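Local coordinates for 3-ketosteroid-delta4-5alpha-dehydrogenase (PDB 4AT2), which probably catalyses the flavin-dependent introduction of the delta-4 double bond into 5alpha-3-ketosteroids, a dehydrogenation step of steroid catabolism, at residues 99-104 / 181-186; 86-91 / 165-170; 380-385 / 437-442. All blocks are in the same frame, centred on the assembly; numbering follows the deposited sequence.

Contact 1: 99-104 / 181-186; sequences CGFDDS and PAPRGH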
loop_
_atom_site.group_PDB
_atom_site.type_symbol
_atom_site.label_atom_id
_atom_site.label_comp_id
_atom_site.label_asym_id
_atom_site.label_seq_id
_atom_site.Cartn_x
_atom_site.Cartn_y
_atom_site.Cartn_z
ATOM N N CYS A 99 -7.531 -34.576 14.458
ATOM C CA CYS A 99 -7.923 -33.638 15.515
ATOM C C CYS A 99 -9.414 -33.294 15.476
ATOM O O CYS A 99 -9.905 -32.551 16.317
ATOM C CB CYS A 99 -7.066 -32.363 15.440
ATOM S SG CYS A 99 -5.303 -32.671 15.753
ATOM N N GLY A 100 -10.124 -33.834 14.490
ATOM C CA GLY A 100 -11.571 -33.677 14.422
ATOM C C GLY A 100 -12.046 -32.337 13.900
ATOM O O GLY A 100 -13.040 -31.800 14.382
ATOM N N PHE A 101 -11.348 -31.795 12.899
ATOM C CA PHE A 101 -11.764 -30.524 12.295
ATOM C C PHE A 101 -12.059 -30.727 10.830
ATOM O O PHE A 101 -11.154 -31.087 10.058
ATOM C CB PHE A 101 -10.673 -29.436 12.463
ATOM C CG PHE A 101 -10.468 -29.002 13.891
ATOM C CD1 PHE A 101 -11.253 -27.990 14.450
ATOM C CD2 PHE A 101 -9.507 -29.617 14.682
ATOM C CE1 PHE A 101 -11.067 -27.583 15.770
ATOM C CE2 PHE A 101 -9.315 -29.220 16.004
ATOM C CZ PHE A 101 -10.100 -28.210 16.547
ATOM N N ASP A 102 -13.320 -30.504 10.444
ATOM C CA ASP A 102 -13.676 -30.516 9.030
ATOM C C ASP A 102 -13.130 -29.295 8.299
ATOM O O ASP A 102 -12.984 -28.219 8.883
ATOM C CB ASP A 102 -15.179 -30.584 8.827
ATOM C CG ASP A 102 -15.560 -31.107 7.443
ATOM O OD1 ASP A 102 -14.843 -31.941 6.868
ATOM O OD2 ASP A 102 -16.617 -30.694 6.942
ATOM N N ASP A 103 -12.835 -29.490 7.017
ATOM C CA ASP A 103 -12.365 -28.427 6.136
ATOM C C ASP A 103 -12.404 -28.941 4.706
ATOM O O ASP A 103 -12.480 -30.155 4.470
ATOM C CB ASP A 103 -10.925 -28.005 6.503
ATOM C CG ASP A 103 -10.561 -26.616 6.002
ATOM O OD1 ASP A 103 -11.472 -25.812 5.661
ATOM O OD2 ASP A 103 -9.338 -26.323 5.966
ATOM N N SER A 104 -12.377 -28.008 3.762
ATOM C CA SER A 104 -12.397 -28.330 2.340
ATOM C C SER A 104 -11.621 -27.252 1.602
ATOM O O SER A 104 -11.459 -26.145 2.126
ATOM C CB SER A 104 -13.836 -28.355 1.815
ATOM O OG SER A 104 -14.403 -27.056 1.862
ATOM N N PRO A 181 -15.044 -21.970 10.560
ATOM C CA PRO A 181 -13.723 -22.023 11.200
ATOM C C PRO A 181 -13.069 -23.397 11.099
ATOM O O PRO A 181 -13.715 -24.418 11.339
ATOM C CB PRO A 181 -14.035 -21.715 12.666
ATOM C CG PRO A 181 -15.247 -20.835 12.595
ATOM C CD PRO A 181 -16.064 -21.410 11.467
ATOM N N ALA A 182 -11.801 -23.400 10.710
ATOM C CA ALA A 182 -10.996 -24.610 10.709
ATOM C C ALA A 182 -9.566 -24.155 10.951
ATOM O O ALA A 182 -9.109 -23.193 10.334
ATOM C CB ALA A 182 -11.097 -25.339 9.371
ATOM N N PRO A 183 -8.861 -24.828 11.865
ATOM C CA PRO A 183 -7.471 -24.485 12.129
ATOM C C PRO A 183 -6.600 -25.000 11.000
ATOM O O PRO A 183 -6.788 -26.136 10.546
ATOM C CB PRO A 183 -7.183 -25.214 13.448
ATOM C CG PRO A 183 -8.096 -26.402 13.418
ATOM C CD PRO A 183 -9.355 -25.912 12.739
ATOM N N ARG A 184 -5.651 -24.172 10.565
ATOM C CA ARG A 184 -4.804 -24.513 9.428
ATOM C C ARG A 184 -3.325 -24.314 9.738
ATOM O O ARG A 184 -2.482 -24.524 8.880
ATOM C CB ARG A 184 -5.229 -23.693 8.204
ATOM C CG ARG A 184 -6.660 -24.025 7.777
ATOM C CD ARG A 184 -7.050 -23.437 6.432
ATOM N NE ARG A 184 -8.484 -23.664 6.237
ATOM C CZ ARG A 184 -9.425 -22.756 6.480
ATOM N NH1 ARG A 184 -9.102 -21.522 6.877
ATOM N NH2 ARG A 184 -10.702 -23.084 6.316
ATOM N N GLY A 185 -3.006 -23.909 10.966
ATOM C CA GLY A 185 -1.599 -23.794 11.353
ATOM C C GLY A 185 -1.021 -25.168 11.672
ATOM O O GLY A 185 -1.217 -25.679 12.781
ATOM N N HIS A 186 -0.321 -25.765 10.703
ATOM C CA HIS A 186 0.334 -27.074 10.884
ATOM C C HIS A 186 1.756 -26.856 11.306
ATOM O O HIS A 186 2.490 -26.151 10.627
ATOM C CB HIS A 186 0.288 -27.881 9.591
ATOM C CG HIS A 186 -1.097 -28.356 9.214
ATOM N ND1 HIS A 186 -2.116 -27.509 8.933
ATOM C CD2 HIS A 186 -1.598 -29.641 9.062
ATOM C CE1 HIS A 186 -3.207 -28.231 8.614
ATOM N NE2 HIS A 186 -2.885 -29.536 8.695
HETATM O O HOH W 1 -13.194 -27.150 11.445
#
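Asp103 and Ala182 bring the two backbones nearest, their CA atoms 6.1 Å apart, where the loop from helix 94-98 to helix 105-115 passes the extended lead-in to strand 185-186. No main-chain bond joins the two segments directly; a water bridges them instead, donating to Asp102 O and to Pro181 O. At one end the Pro183 ring lies over a face of Phe101, a CH-pi contact in which Pro183 CG sits 3.6 Å from the ring centroid and 13° off its normal. The closest pair here is Pro183 CD and Phe101 CD1 at 3.3 Å, and the two side chains cross nearly at right angles. At the other end Arg184 grips the Asp103 carboxylate side-on. Its NE reaches Asp103 OD2 at 2.8 Å and its NH2 reaches Asp103 OD1 at 2.9 Å, the latter almost straight at 173°. Both oxygens are met on their syn sides but out of the carboxylate plane, in keeping with the 38° between the two groups. The Arg184 chain, extended from CG to NE, carries the guanidinium to this acid, while the methyl of Ala182 packs against Asp103 CG. Asp103 also accepts from Gly91 N, Gln96 and Asn107. A buried ion pair with so many donors around the acid would be expected to keep Asp103 ionised and fix its rotation.

Contact 2: 86-91 / 165-170; sequences FIYLGG and MYSGGE. With FAD (flavin-adenine dinucleotide), chain D.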
loop_
_atom_site.group_PDB
_atom_site.type_symbol
_atom_site.label_atom_id
_atom_site.label_comp_id
_atom_site.label_asym_id
_atom_site.label_seq_id
_atom_site.Cartn_x
_atom_site.Cartn_y
_atom_site.Cartn_z
ATOM N N PHE A 86 4.970 -22.645 11.681
ATOM C CA PHE A 86 3.617 -22.752 11.120
ATOM C C PHE A 86 3.704 -22.926 9.613
ATOM O O PHE A 86 4.483 -22.242 8.938
ATOM C CB PHE A 86 2.800 -21.485 11.370
ATOM C CG PHE A 86 2.259 -21.360 12.756
ATOM C CD1 PHE A 86 1.053 -21.953 13.105
ATOM C CD2 PHE A 86 2.921 -20.581 13.694
ATOM C CE1 PHE A 86 0.533 -21.806 14.388
ATOM C CE2 PHE A 86 2.408 -20.428 14.979
ATOM C CZ PHE A 86 1.214 -21.046 15.322
ATOM N N ILE A 87 2.876 -23.823 9.089
ATOM C CA ILE A 87 2.716 -24.012 7.654
ATOM C C ILE A 87 1.204 -24.004 7.427
ATOM O O ILE A 87 0.492 -24.822 8.013
ATOM C CB ILE A 87 3.319 -25.356 7.177
ATOM C CG1 ILE A 87 4.717 -25.588 7.773
ATOM C CG2 ILE A 87 3.366 -25.390 5.648
ATOM C CD1 ILE A 87 5.291 -26.967 7.482
ATOM N N TYR A 88 0.724 -23.043 6.635
ATOM C CA TYR A 88 -0.704 -22.820 6.454
ATOM C C TYR A 88 -1.298 -23.827 5.469
ATOM O O TYR A 88 -1.182 -23.670 4.263
ATOM C CB TYR A 88 -0.987 -21.366 6.013
ATOM C CG TYR A 88 -2.427 -20.993 6.253
ATOM C CD1 TYR A 88 -2.824 -20.466 7.484
ATOM C CD2 TYR A 88 -3.402 -21.225 5.273
ATOM C CE1 TYR A 88 -4.151 -20.160 7.729
ATOM C CE2 TYR A 88 -4.739 -20.914 5.507
ATOM C CZ TYR A 88 -5.103 -20.397 6.739
ATOM O OH TYR A 88 -6.418 -20.114 6.997
ATOM N N LEU A 89 -1.932 -24.871 5.997
ATOM C CA LEU A 89 -2.428 -25.971 5.170
ATOM C C LEU A 89 -3.831 -26.353 5.593
ATOM O O LEU A 89 -4.205 -26.146 6.742
ATOM C CB LEU A 89 -1.501 -27.182 5.299
ATOM C CG LEU A 89 -0.025 -26.948 4.957
ATOM C CD1 LEU A 89 0.775 -28.166 5.356
ATOM C CD2 LEU A 89 0.159 -26.644 3.469
ATOM N N GLY A 90 -4.612 -26.915 4.674
ATOM C CA GLY A 90 -5.983 -27.269 5.014
ATOM C C GLY A 90 -6.673 -28.001 3.895
ATOM O O GLY A 90 -6.014 -28.604 3.032
ATOM N N GLY A 91 -8.002 -27.953 3.934
ATOM C CA GLY A 91 -8.844 -28.647 2.967
ATOM C C GLY A 91 -9.122 -30.092 3.323
ATOM O O GLY A 91 -9.635 -30.855 2.494
ATOM N N MET A 165 -3.016 -25.725 15.157
ATOM C CA MET A 165 -3.451 -24.557 15.929
ATOM C C MET A 165 -4.101 -23.568 14.974
ATOM O O MET A 165 -3.704 -23.489 13.814
ATOM C CB MET A 165 -2.229 -23.924 16.607
ATOM C CG MET A 165 -2.530 -22.792 17.569
ATOM S SD MET A 165 -1.006 -22.273 18.397
ATOM C CE MET A 165 -1.539 -20.721 19.105
ATOM N N TYR A 166 -5.112 -22.841 15.446
ATOM C CA TYR A 166 -5.621 -21.692 14.691
ATOM C C TYR A 166 -4.518 -20.662 14.547
ATOM O O TYR A 166 -3.784 -20.393 15.499
ATOM C CB TYR A 166 -6.834 -21.049 15.373
ATOM C CG TYR A 166 -8.132 -21.780 15.105
ATOM C CD1 TYR A 166 -8.803 -21.619 13.885
ATOM C CD2 TYR A 166 -8.689 -22.637 16.064
ATOM C CE1 TYR A 166 -9.999 -22.280 13.629
ATOM C CE2 TYR A 166 -9.884 -23.307 15.814
ATOM C CZ TYR A 166 -10.531 -23.125 14.599
ATOM O OH TYR A 166 -11.715 -23.791 14.338
ATOM N N SER A 167 -4.405 -20.073 13.357
ATOM C CA SER A 167 -3.258 -19.202 13.075
ATOM C C SER A 167 -3.594 -17.980 12.212
ATOM O O SER A 167 -2.691 -17.225 11.832
ATOM C CB SER A 167 -2.111 -20.029 12.444
ATOM O OG SER A 167 -2.382 -20.368 11.089
ATOM N N GLY A 168 -4.876 -17.790 11.904
ATOM C CA GLY A 168 -5.280 -16.707 11.003
ATOM C C GLY A 168 -6.527 -15.926 11.377
ATOM O O GLY A 168 -6.963 -15.061 10.611
ATOM N N GLY A 169 -7.107 -16.219 12.539
ATOM C CA GLY A 169 -8.357 -15.565 12.947
ATOM C C GLY A 169 -9.590 -16.250 12.372
ATOM O O GLY A 169 -10.667 -15.652 12.308
ATOM N N GLU A 170 -9.441 -17.511 11.968
ATOM C CA GLU A 170 -10.543 -18.274 11.356
ATOM C C GLU A 170 -11.704 -18.449 12.329
ATOM O O GLU A 170 -12.858 -18.538 11.911
ATOM C CB GLU A 170 -10.084 -19.670 10.914
ATOM C CG GLU A 170 -9.010 -19.696 9.834
ATOM C CD GLU A 170 -7.589 -19.578 10.384
ATOM O OE1 GLU A 170 -7.388 -19.339 11.594
ATOM O OE2 GLU A 170 -6.653 -19.723 9.576
HETATM P PA FAD D . 14.678 -17.730 3.623
HETATM O O1A FAD D . 14.179 -18.923 4.339
HETATM O O2A FAD D . 15.207 -16.603 4.405
HETATM O O5B FAD D . 15.803 -18.212 2.590
HETATM C C5B FAD D . 16.439 -17.283 1.707
HETATM C C4B FAD D . 17.923 -17.667 1.580
HETATM O O4B FAD D . 18.452 -16.797 0.556
HETATM C C3B FAD D . 18.668 -17.332 2.878
HETATM O O3B FAD D . 19.416 -18.496 3.311
HETATM C C2B FAD D . 19.582 -16.165 2.488
HETATM O O2B FAD D . 20.833 -16.224 3.224
HETATM C C1B FAD D . 19.793 -16.414 0.996
HETATM N N9A FAD D . 20.168 -15.206 0.230
HETATM C C8A FAD D . 19.797 -13.934 0.428
HETATM N N7A FAD D . 20.367 -13.184 -0.512
HETATM C C5A FAD D . 21.090 -13.989 -1.315
HETATM C C6A FAD D . 21.865 -13.782 -2.409
HETATM N N6A FAD D . 21.998 -12.543 -2.883
HETATM N N1A FAD D . 22.499 -14.791 -3.030
HETATM C C2A FAD D . 22.363 -16.090 -2.564
HETATM N N3A FAD D . 21.569 -16.294 -1.439
HETATM C C4A FAD D . 20.957 -15.236 -0.845
HETATM N N1 FAD D . 6.361 -17.643 8.427
HETATM C C2 FAD D . 5.507 -18.731 8.449
HETATM O O2 FAD D . 4.867 -19.007 7.443
HETATM N N3 FAD D . 5.383 -19.508 9.609
HETATM C C4 FAD D . 6.089 -19.167 10.764
HETATM O O4 FAD D . 5.943 -19.865 11.771
HETATM C C4X FAD D . 6.948 -18.062 10.743
HETATM N N5 FAD D . 7.632 -17.688 11.852
HETATM C C5X FAD D . 8.262 -16.497 11.872
HETATM C C6 FAD D . 8.752 -15.980 13.076
HETATM C C7 FAD D . 9.423 -14.755 13.106
HETATM C C7M FAD D . 9.895 -14.283 14.348
HETATM C C8 FAD D . 9.598 -14.022 11.914
HETATM C C8M FAD D . 10.270 -12.783 11.871
HETATM C C9 FAD D . 9.117 -14.547 10.712
HETATM C C9A FAD D . 8.430 -15.770 10.689
HETATM N N10 FAD D . 7.930 -16.269 9.532
HETATM C C10 FAD D . 7.082 -17.306 9.577
HETATM C "C1'" FAD D . 8.343 -15.765 8.196
HETATM C "C2'" FAD D . 9.260 -16.792 7.514
HETATM O "O2'" FAD D . 10.304 -17.082 8.447
HETATM C "C3'" FAD D . 9.863 -16.224 6.220
HETATM O "O3'" FAD D . 8.944 -15.357 5.532
HETATM C "C4'" FAD D . 10.281 -17.378 5.294
HETATM O "O4'" FAD D . 11.194 -18.220 6.013
HETATM C "C5'" FAD D . 10.967 -16.842 4.036
HETATM O "O5'" FAD D . 11.260 -17.955 3.169
HETATM P P FAD D . 12.266 -17.763 1.924
HETATM O O1P FAD D . 11.769 -16.721 1.020
HETATM O O2P FAD D . 12.584 -19.131 1.395
HETATM O O3P FAD D . 13.550 -17.062 2.643
#
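Tyr88 OH donates to Glu170 OE2 at 2.6 Å and also bonds NH1 of Arg184, which sets the phenol oxygen between a carboxylate and a guanidinium group. The bond to the acid uses the anti lone pair of OE2, the one pointing away from OE1. Ring and carboxylate approach from opposite directions and lie nearly coplanar, 13° apart, with OE2 at the ring edge. Glu170 reaches this position through a bend at chi2 (85°), which turns its carboxylate back over its own loop; there OE1 takes the backbone N of Gly168 at 3.0 Å in a bent bond on the syn side, tilted out of the carboxylate plane. Ser167 stands between the two aromatic residues of 86-91. Its OG lies at the edge of Tyr88, 3.6 Å from CD1, but finds its hydrogen-bond partner in Ser488 O, while its CB packs 3.7 Å from Phe86 CE1. Beyond it Met165, extended past CG, brings SD to the edge of the Phe86 ring, 4.0 Å from CZ, a Met-aromatic contact. The backbone of Phe86 meanwhile pairs with the flavin: its N gives a bond to O4 of FAD at 2.9 Å, and its O receives one from N3 of FAD at 3.0 Å. The 165-170 loop thus packs against the residue that reads the pyrimidine edge of the isoalloxazine, close to the bound steroid. These paired hydrogen bonds, one given and one taken, would be expected to fix the position of that edge, the one to O4 polarising its carbonyl.

Contact 3: 380-385 / 437-442; sequences QPKWAA and ALDLRG
Ala437 and Trp383 form the close-packed part of this contact, an antiparallel hydrogen-bonded pair at the edge of a four-stranded sheet, whereas Lys382, Asp439 and Arg441 build its outer, charged side. Ala437 N donates to Trp383 O at 2.9 Å, and Ala437 O accepts from two successive amides. The bond from Trp383 N is nearly straight (172°) and in the carbonyl plane, that from Lys382 N more bent (135°): a classic beta bulge. The Trp383 indole packs CE3 against Ala437 CB at 3.9 Å, and CZ3 against the CB of Asp439. Helix 388-394 adds Leu391 and Asp394 to its surroundings. Beside the bulge Pro381 and Leu438 run side by side, with Pro381 CG 4.1 Å from Leu438 CD1. A water links the two segments, donating to Gln380 O and accepting from Asp439 N. Toward solvent Lys382, with CG anti to the backbone N (chi1 177°), lays its CG over a face of its neighbour Trp383 and bends at chi3, which brings NZ to Asp439 OD2 at 2.8 Å. Arg441, also exposed, holds the same carboxylate side-on, NE to OD1 at 2.9 Å and NH2, coming from above the carboxylate plane, to OD2 at 2.9 Å; its own N also reaches OD1 to close an Asx turn. From there NH2 meets the Trp383 edge near CH2. One acid therefore serves two cations, sharing OD2 between them, which would be expected to favour the ionised form of Asp439 and hold its carboxylate in one orientation.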
loop_
_atom_site.group_PDB
_atom_site.type_symbol
_atom_site.label_atom_id
_atom_site.label_comp_id
_atom_site.label_asym_id
_atom_site.label_seq_id
_atom_site.Cartn_x
_atom_site.Cartn_y
_atom_site.Cartn_z
ATOM N N GLN A 380 3.626 -5.862 31.788
ATOM C CA GLN A 380 3.071 -5.402 33.056
ATOM C C GLN A 380 2.259 -4.131 32.833
ATOM O O GLN A 380 2.608 -3.326 31.976
ATOM C CB GLN A 380 4.196 -5.124 34.059
ATOM C CG GLN A 380 4.944 -6.376 34.500
ATOM C CD GLN A 380 4.121 -7.282 35.402
ATOM O OE1 GLN A 380 3.177 -6.841 36.070
ATOM N NE2 GLN A 380 4.474 -8.562 35.429
ATOM N N PRO A 381 1.180 -3.943 33.609
ATOM C CA PRO A 381 0.400 -2.712 33.488
ATOM C C PRO A 381 1.243 -1.483 33.817
ATOM O O PRO A 381 2.062 -1.519 34.753
ATOM C CB PRO A 381 -0.687 -2.874 34.563
ATOM C CG PRO A 381 -0.731 -4.335 34.859
ATOM C CD PRO A 381 0.689 -4.790 34.706
ATOM N N LYS A 382 1.035 -0.403 33.066
ATOM C CA LYS A 382 1.658 0.882 33.390
ATOM C C LYS A 382 0.844 1.626 34.446
ATOM O O LYS A 382 1.412 2.205 35.387
ATOM C CB LYS A 382 1.823 1.749 32.140
ATOM C CG LYS A 382 2.405 3.129 32.447
ATOM C CD LYS A 382 2.864 3.875 31.204
ATOM C CE LYS A 382 4.197 3.353 30.690
ATOM N NZ LYS A 382 4.588 4.002 29.405
ATOM N N TRP A 383 -0.476 1.614 34.291
ATOM C CA TRP A 383 -1.365 2.289 35.238
ATOM C C TRP A 383 -2.305 1.328 35.892
ATOM O O TRP A 383 -2.730 0.350 35.289
ATOM C CB TRP A 383 -2.203 3.357 34.554
ATOM C CG TRP A 383 -1.452 4.393 33.757
ATOM C CD1 TRP A 383 -0.916 5.599 34.208
ATOM C CD2 TRP A 383 -1.181 4.371 32.315
ATOM N NE1 TRP A 383 -0.338 6.295 33.174
ATOM C CE2 TRP A 383 -0.456 5.608 32.014
ATOM C CE3 TRP A 383 -1.445 3.468 31.282
ATOM C CZ2 TRP A 383 -0.037 5.921 30.724
ATOM C CZ3 TRP A 383 -1.013 3.794 29.988
ATOM C CH2 TRP A 383 -0.322 4.987 29.720
ATOM N N ALA A 384 -2.652 1.606 37.142
ATOM C CA ALA A 384 -3.667 0.833 37.840
ATOM C C ALA A 384 -4.437 1.739 38.775
ATOM O O ALA A 384 -3.854 2.605 39.442
ATOM C CB ALA A 384 -3.048 -0.329 38.602
ATOM N N ALA A 385 -5.748 1.532 38.830
ATOM C CA ALA A 385 -6.626 2.398 39.596
ATOM C C ALA A 385 -7.813 1.625 40.137
ATOM O O ALA A 385 -8.131 0.541 39.652
ATOM C CB ALA A 385 -7.106 3.557 38.728
ATOM N N ALA A 437 -4.265 -0.620 33.031
ATOM C CA ALA A 437 -4.053 -0.413 31.603
ATOM C C ALA A 437 -2.606 -0.697 31.246
ATOM O O ALA A 437 -1.676 -0.214 31.905
ATOM C CB ALA A 437 -4.444 0.995 31.185
ATOM N N LEU A 438 -2.419 -1.498 30.207
ATOM C CA LEU A 438 -1.106 -1.729 29.626
ATOM C C LEU A 438 -0.905 -0.717 28.510
ATOM O O LEU A 438 -1.788 -0.537 27.670
ATOM C CB LEU A 438 -1.018 -3.136 29.022
ATOM C CG LEU A 438 -0.858 -4.364 29.924
ATOM C CD1 LEU A 438 -2.012 -4.511 30.917
ATOM C CD2 LEU A 438 -0.738 -5.604 29.032
ATOM N N ASP A 439 0.262 -0.075 28.503
ATOM C CA ASP A 439 0.640 0.845 27.426
ATOM C C ASP A 439 1.217 0.053 26.255
ATOM O O ASP A 439 2.341 -0.450 26.324
ATOM C CB ASP A 439 1.670 1.857 27.942
ATOM C CG ASP A 439 1.951 2.972 26.954
ATOM O OD1 ASP A 439 1.487 2.899 25.794
ATOM O OD2 ASP A 439 2.658 3.928 27.350
ATOM N N LEU A 440 0.427 -0.068 25.191
ATOM C CA LEU A 440 0.813 -0.862 24.031
ATOM C C LEU A 440 0.963 0.035 22.805
ATOM O O LEU A 440 0.747 -0.393 21.670
ATOM C CB LEU A 440 -0.196 -1.994 23.787
ATOM C CG LEU A 440 -0.369 -2.966 24.960
ATOM C CD1 LEU A 440 -1.482 -3.974 24.688
ATOM C CD2 LEU A 440 0.930 -3.692 25.237
ATOM N N ARG A 441 1.325 1.293 23.047
ATOM C CA ARG A 441 1.695 2.202 21.957
ATOM C C ARG A 441 3.067 1.819 21.416
ATOM O O ARG A 441 3.993 1.564 22.185
ATOM C CB ARG A 441 1.681 3.649 22.444
ATOM C CG ARG A 441 0.280 4.114 22.806
ATOM C CD ARG A 441 0.281 5.495 23.429
ATOM N NE ARG A 441 0.952 5.506 24.718
ATOM C CZ ARG A 441 0.933 6.551 25.542
ATOM N NH1 ARG A 441 0.276 7.652 25.196
ATOM N NH2 ARG A 441 1.569 6.496 26.704
ATOM N N GLY A 442 3.190 1.741 20.089
ATOM C CA GLY A 442 4.468 1.369 19.471
ATOM C C GLY A 442 4.909 -0.061 19.740
ATOM O O GLY A 442 6.102 -0.337 19.935
HETATM O O HOH W 2 2.320 -1.210 30.144
#

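How the contacts relate
Contacts 1 and 2 belong to one buried region and interlock along the chain: strands 87-88 and 185-186 are neighbours in a three-stranded antiparallel sheet, so 86-91 and 181-186 are held together, with Ile87 N near His186 O at 2.8 Å. Their centres lie 7 Å apart, and Arg184 serves both. Contact 3 stands apart, about 31 Å from contact 2 between centres, in a different sheet and partly open to solvent. Its carboxylate, too, is gripped side-on by an arginine, but at the surface, whereas the ion pair of contact 1 is buried. Contact 2 alone touches the flavin.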